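Local coordinates for EDTA monooxygenase (EDTA-degrading bacterium BNC1, PDB 5DQP), which is probably an FMN-dependent monooxygenase that oxidises EDTA with molecular oxygen, working with a partner flavin reductase, at residues A[42-56]-A[82-94]. Numbering follows the deposited sequence.
Sequences AEIARRGRIDAFFLA and ITGRVPDIGGIVT
Strands 52-55 and 90-94 run side by side in a beta-alpha-beta unit of the TIM barrel on which luciferase-like monooxygenases are built, and Phe53 fills the angle between this parallel pair and helix 75-85. The backbone bonds zigzag as parallel strands require: Gly90 N to Asp51 O, Phe53 N to Gly90 O, Ile92 N to Phe53 O, and Leu55 N to Ile92 O; the last of these, Leu55 N to Ile92 O, is 2.9 Å long. With chi1 at 61°, CG of Phe53 sits between its own N and carbonyl carbon, which lays the ring over the neighbouring strand. Gly91 CA makes a CH-pi contact with one face, 3.7 Å from the ring centroid; Ile82 CD1 covers the opposite face toward the rim, and Thr83 CG2 meets the edge at 3.9 Å from CE2. A CB on Gly91 would collide with this ring. Replacing Phe53 by an alanine removes the ring and is likely to open a gap between Gly91 and Ile82 and cost helix 75-85 part of its packing on the sheet. Farther back, Ile89 CD1 presses tightly on Ala45 CB, 3.4 Å away, while its CG1 lies against Ala52 CA. Near the end of helix 35-47, Arg46 reaches past Val86 with its chain extended, and its NE forms a salt bridge with Asp88 OD2 at 3.2 Å; the hydrogen bond in it is weak and bent (121°), and the two planar groups are turned 31° apart. On the other side of the sheet Phe54 CD1 touches Ile92 CG2 at 3.6 Å. Thr94, a predicted FMN ligand, closes the pair with OG1 2.8 Å from Leu55 O. Strand 7-11 flanks 52-55 and strand 120-125 flanks 90-96, while helix 75-85 covers Phe53, Leu55 and Val93.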
loop_
_atom_site.group_PDB
_atom_site.type_symbol
_atom_site.label_atom_id
_atom_site.label_comp_id
_atom_site.label_asym_id
_atom_site.label_seq_id
_atom_site.Cartn_x
_atom_site.Cartn_y
_atom_site.Cartn_z
ATOM N N ALA A 42 -9.086 13.649 5.160
ATOM C CA ALA A 42 -9.089 13.730 3.703
ATOM C C ALA A 42 -10.394 14.335 3.198
ATOM O O ALA A 42 -10.390 15.058 2.198
ATOM C CB ALA A 42 -8.839 12.350 3.076
ATOM N N GLU A 43 -11.513 14.048 3.878
ATOM C CA GLU A 43 -12.799 14.651 3.514
ATOM C C GLU A 43 -12.827 16.151 3.825
ATOM O O GLU A 43 -13.493 16.919 3.119
ATOM C CB GLU A 43 -13.947 13.933 4.232
ATOM C CG GLU A 43 -14.377 12.560 3.645
ATOM C CD GLU A 43 -15.207 12.627 2.324
ATOM O OE1 GLU A 43 -15.683 11.551 1.876
ATOM O OE2 GLU A 43 -15.388 13.726 1.729
ATOM N N ILE A 44 -12.120 16.597 4.867
ATOM C CA ILE A 44 -11.979 18.036 5.080
ATOM C C ILE A 44 -11.193 18.673 3.934
ATOM O O ILE A 44 -11.588 19.711 3.394
ATOM C CB ILE A 44 -11.333 18.318 6.449
ATOM C CG1 ILE A 44 -12.340 18.034 7.574
ATOM C CG2 ILE A 44 -10.789 19.762 6.524
ATOM C CD1 ILE A 44 -11.669 17.927 8.955
ATOM N N ALA A 45 -10.068 18.069 3.544
ATOM C CA ALA A 45 -9.301 18.626 2.430
ATOM C C ALA A 45 -10.113 18.594 1.137
ATOM O O ALA A 45 -10.051 19.529 0.329
ATOM C CB ALA A 45 -7.976 17.866 2.272
ATOM N N ARG A 46 -10.898 17.536 0.931
ATOM C CA ARG A 46 -11.740 17.455 -0.266
ATOM C C ARG A 46 -12.761 18.588 -0.308
ATOM O O ARG A 46 -12.965 19.216 -1.358
ATOM C CB ARG A 46 -12.450 16.104 -0.309
ATOM C CG ARG A 46 -13.239 15.828 -1.590
ATOM C CD ARG A 46 -14.173 14.632 -1.353
ATOM N NE ARG A 46 -15.266 14.618 -2.303
ATOM C CZ ARG A 46 -16.353 15.375 -2.203
ATOM N NH1 ARG A 46 -16.494 16.218 -1.183
ATOM N NH2 ARG A 46 -17.297 15.289 -3.133
ATOM N N ARG A 47 -13.397 18.871 0.831
ATOM C CA ARG A 47 -14.333 19.993 0.922
ATOM C C ARG A 47 -13.657 21.330 0.592
ATOM O O ARG A 47 -14.281 22.201 -0.027
ATOM C CB ARG A 47 -14.972 20.034 2.314
ATOM C CG ARG A 47 -15.806 21.296 2.580
ATOM C CD ARG A 47 -16.524 21.238 3.931
ATOM N NE ARG A 47 -15.734 21.815 5.027
ATOM C CZ ARG A 47 -15.283 21.130 6.071
ATOM N NH1 ARG A 47 -15.545 19.832 6.185
ATOM N NH2 ARG A 47 -14.579 21.745 7.013
ATOM N N GLY A 48 -12.381 21.493 0.942
ATOM C CA GLY A 48 -11.630 22.667 0.540
ATOM C C GLY A 48 -11.097 22.670 -0.875
ATOM O O GLY A 48 -10.487 23.667 -1.287
ATOM N N ARG A 49 -11.324 21.599 -1.643
ATOM C CA ARG A 49 -10.709 21.424 -2.965
ATOM C C ARG A 49 -9.180 21.396 -2.908
ATOM O O ARG A 49 -8.503 21.762 -3.876
ATOM C CB ARG A 49 -11.153 22.511 -3.945
ATOM C CG ARG A 49 -12.644 22.726 -4.033
ATOM C CD ARG A 49 -13.414 21.424 -4.240
ATOM N NE ARG A 49 -14.853 21.692 -4.259
ATOM C CZ ARG A 49 -15.770 21.008 -3.583
ATOM N NH1 ARG A 49 -15.429 19.986 -2.803
ATOM N NH2 ARG A 49 -17.045 21.352 -3.700
ATOM N N ILE A 50 -8.603 20.992 -1.776
ATOM C CA ILE A 50 -7.162 20.781 -1.757
ATOM C C ILE A 50 -6.808 19.841 -2.899
ATOM O O ILE A 50 -7.564 18.918 -3.217
ATOM C CB ILE A 50 -6.717 20.234 -0.388
ATOM C CG1 ILE A 50 -7.095 21.219 0.728
ATOM C CG2 ILE A 50 -5.217 20.005 -0.358
ATOM C CD1 ILE A 50 -6.720 22.686 0.485
ATOM N N ASP A 51 -5.669 20.093 -3.560
ATOM C CA ASP A 51 -5.343 19.279 -4.724
ATOM C C ASP A 51 -4.950 17.858 -4.331
ATOM O O ASP A 51 -5.337 16.903 -5.012
ATOM C CB ASP A 51 -4.248 19.942 -5.546
ATOM C CG ASP A 51 -4.711 21.247 -6.141
ATOM O OD1 ASP A 51 -5.603 21.204 -7.021
ATOM O OD2 ASP A 51 -4.217 22.308 -5.706
ATOM N N ALA A 52 -4.199 17.688 -3.242
ATOM C CA ALA A 52 -3.815 16.341 -2.820
ATOM C C ALA A 52 -3.444 16.350 -1.342
ATOM O O ALA A 52 -3.022 17.380 -0.808
ATOM C CB ALA A 52 -2.633 15.809 -3.648
ATOM N N PHE A 53 -3.610 15.197 -0.683
ATOM C CA PHE A 53 -2.965 15.029 0.604
ATOM C C PHE A 53 -1.554 14.491 0.371
ATOM O O PHE A 53 -1.198 14.039 -0.720
ATOM C CB PHE A 53 -3.777 14.115 1.550
ATOM C CG PHE A 53 -3.981 12.689 1.034
ATOM C CD1 PHE A 53 -3.014 11.723 1.228
ATOM C CD2 PHE A 53 -5.151 12.333 0.373
ATOM C CE1 PHE A 53 -3.183 10.434 0.746
ATOM C CE2 PHE A 53 -5.347 11.047 -0.098
ATOM C CZ PHE A 53 -4.361 10.090 0.083
ATOM N N PHE A 54 -0.737 14.572 1.407
ATOM C CA PHE A 54 0.621 14.072 1.349
ATOM C C PHE A 54 0.925 13.257 2.598
ATOM O O PHE A 54 0.572 13.651 3.716
ATOM C CB PHE A 54 1.610 15.244 1.219
ATOM C CG PHE A 54 3.045 14.866 1.466
ATOM C CD1 PHE A 54 3.695 13.999 0.609
ATOM C CD2 PHE A 54 3.748 15.407 2.528
ATOM C CE1 PHE A 54 5.009 13.658 0.806
ATOM C CE2 PHE A 54 5.098 15.080 2.737
ATOM C CZ PHE A 54 5.719 14.206 1.877
ATOM N N LEU A 55 1.602 12.136 2.399
ATOM C CA LEU A 55 2.056 11.273 3.476
ATOM C C LEU A 55 3.571 11.168 3.406
ATOM O O LEU A 55 4.118 10.661 2.423
ATOM C CB LEU A 55 1.406 9.889 3.375
ATOM C CG LEU A 55 -0.098 9.858 3.650
ATOM C CD1 LEU A 55 -0.676 8.471 3.311
ATOM C CD2 LEU A 55 -0.390 10.215 5.092
ATOM N N ALA A 56 4.243 11.682 4.425
ATOM C CA ALA A 56 5.661 11.421 4.610
ATOM C C ALA A 56 5.828 9.994 5.123
ATOM O O ALA A 56 4.879 9.378 5.611
ATOM C CB ALA A 56 6.268 12.418 5.594
ATOM N N ILE A 82 -7.696 5.265 1.936
ATOM C CA ILE A 82 -8.301 6.594 1.865
ATOM C C ILE A 82 -9.019 6.800 0.534
ATOM O O ILE A 82 -10.199 7.168 0.496
ATOM C CB ILE A 82 -7.243 7.693 2.069
ATOM C CG1 ILE A 82 -6.631 7.618 3.476
ATOM C CG2 ILE A 82 -7.899 9.067 1.814
ATOM C CD1 ILE A 82 -5.505 8.717 3.735
ATOM N N THR A 83 -8.292 6.666 -0.580
ATOM C CA THR A 83 -8.906 7.007 -1.861
ATOM C C THR A 83 -9.916 5.966 -2.317
ATOM O O THR A 83 -10.784 6.292 -3.136
ATOM C CB THR A 83 -7.854 7.241 -2.953
ATOM O OG1 THR A 83 -7.093 6.049 -3.174
ATOM C CG2 THR A 83 -6.919 8.416 -2.538
ATOM N N GLY A 84 -9.862 4.746 -1.778
ATOM C CA GLY A 84 -10.975 3.834 -1.975
ATOM C C GLY A 84 -12.286 4.407 -1.477
ATOM O O GLY A 84 -13.349 4.057 -1.985
ATOM N N ARG A 85 -12.221 5.316 -0.501
ATOM C CA ARG A 85 -13.372 5.853 0.212
ATOM C C ARG A 85 -13.674 7.310 -0.118
ATOM O O ARG A 85 -14.842 7.690 -0.211
ATOM C CB ARG A 85 -13.152 5.724 1.728
ATOM C CG ARG A 85 -14.135 6.562 2.560
ATOM C CD ARG A 85 -15.299 5.727 3.076
ATOM N NE ARG A 85 -14.787 4.568 3.805
ATOM C CZ ARG A 85 -14.746 4.453 5.127
ATOM N NH1 ARG A 85 -14.247 3.352 5.673
ATOM N NH2 ARG A 85 -15.210 5.429 5.905
ATOM N N VAL A 86 -12.662 8.142 -0.293
ATOM C CA VAL A 86 -12.828 9.574 -0.526
ATOM C C VAL A 86 -12.530 9.855 -1.998
ATOM O O VAL A 86 -11.404 9.620 -2.445
ATOM C CB VAL A 86 -11.906 10.387 0.391
ATOM C CG1 VAL A 86 -12.170 11.878 0.245
ATOM C CG2 VAL A 86 -12.075 9.920 1.862
ATOM N N PRO A 87 -13.487 10.360 -2.773
ATOM C CA PRO A 87 -13.227 10.695 -4.179
ATOM C C PRO A 87 -12.481 12.019 -4.338
ATOM O O PRO A 87 -12.240 12.749 -3.379
ATOM C CB PRO A 87 -14.630 10.787 -4.776
ATOM C CG PRO A 87 -15.484 11.240 -3.629
ATOM C CD PRO A 87 -14.894 10.589 -2.393
ATOM N N ASP A 88 -12.069 12.286 -5.585
ATOM C CA ASP A 88 -11.574 13.589 -6.030
ATOM C C ASP A 88 -10.151 13.907 -5.581
ATOM O O ASP A 88 -9.280 14.176 -6.403
ATOM C CB ASP A 88 -12.506 14.704 -5.543
ATOM C CG ASP A 88 -13.891 14.628 -6.173
ATOM O OD1 ASP A 88 -14.006 14.328 -7.389
ATOM O OD2 ASP A 88 -14.866 14.884 -5.445
ATOM N N ILE A 89 -9.908 13.936 -4.279
ATOM C CA ILE A 89 -8.652 14.489 -3.814
ATOM C C ILE A 89 -7.505 13.569 -4.193
ATOM O O ILE A 89 -7.604 12.340 -4.086
ATOM C CB ILE A 89 -8.707 14.721 -2.301
ATOM C CG1 ILE A 89 -7.418 15.417 -1.864
ATOM C CG2 ILE A 89 -8.997 13.415 -1.601
ATOM C CD1 ILE A 89 -7.593 16.203 -0.648
ATOM N N GLY A 90 -6.413 14.161 -4.653
ATOM C CA GLY A 90 -5.219 13.397 -4.927
ATOM C C GLY A 90 -4.486 12.994 -3.661
ATOM O O GLY A 90 -4.825 13.386 -2.540
ATOM N N GLY A 91 -3.444 12.198 -3.856
ATOM C CA GLY A 91 -2.612 11.778 -2.753
ATOM C C GLY A 91 -1.187 11.615 -3.222
ATOM O O GLY A 91 -0.948 11.213 -4.359
ATOM N N ILE A 92 -0.235 11.952 -2.361
ATOM C CA ILE A 92 1.182 11.844 -2.655
ATOM C C ILE A 92 1.780 11.014 -1.544
ATOM O O ILE A 92 1.660 11.380 -0.369
ATOM C CB ILE A 92 1.858 13.224 -2.726
ATOM C CG1 ILE A 92 1.230 14.064 -3.866
ATOM C CG2 ILE A 92 3.384 13.081 -2.830
ATOM C CD1 ILE A 92 1.481 15.592 -3.734
ATOM N N VAL A 93 2.425 9.909 -1.902
ATOM C CA VAL A 93 2.979 8.978 -0.926
ATOM C C VAL A 93 4.501 8.929 -1.041
ATOM O O VAL A 93 5.065 8.963 -2.143
ATOM C CB VAL A 93 2.339 7.586 -1.084
ATOM C CG1 VAL A 93 0.825 7.712 -0.890
ATOM C CG2 VAL A 93 2.612 7.015 -2.450
ATOM N N THR A 94 5.162 8.874 0.107
ATOM C CA THR A 94 6.610 8.775 0.172
ATOM C C THR A 94 7.046 7.320 0.125
ATOM O O THR A 94 6.548 6.494 0.900
ATOM C CB THR A 94 7.128 9.422 1.459
ATOM O OG1 THR A 94 6.786 10.801 1.460
ATOM C CG2 THR A 94 8.647 9.262 1.585
HETATM O O HOH W 1 -17.109 14.243 -6.020
#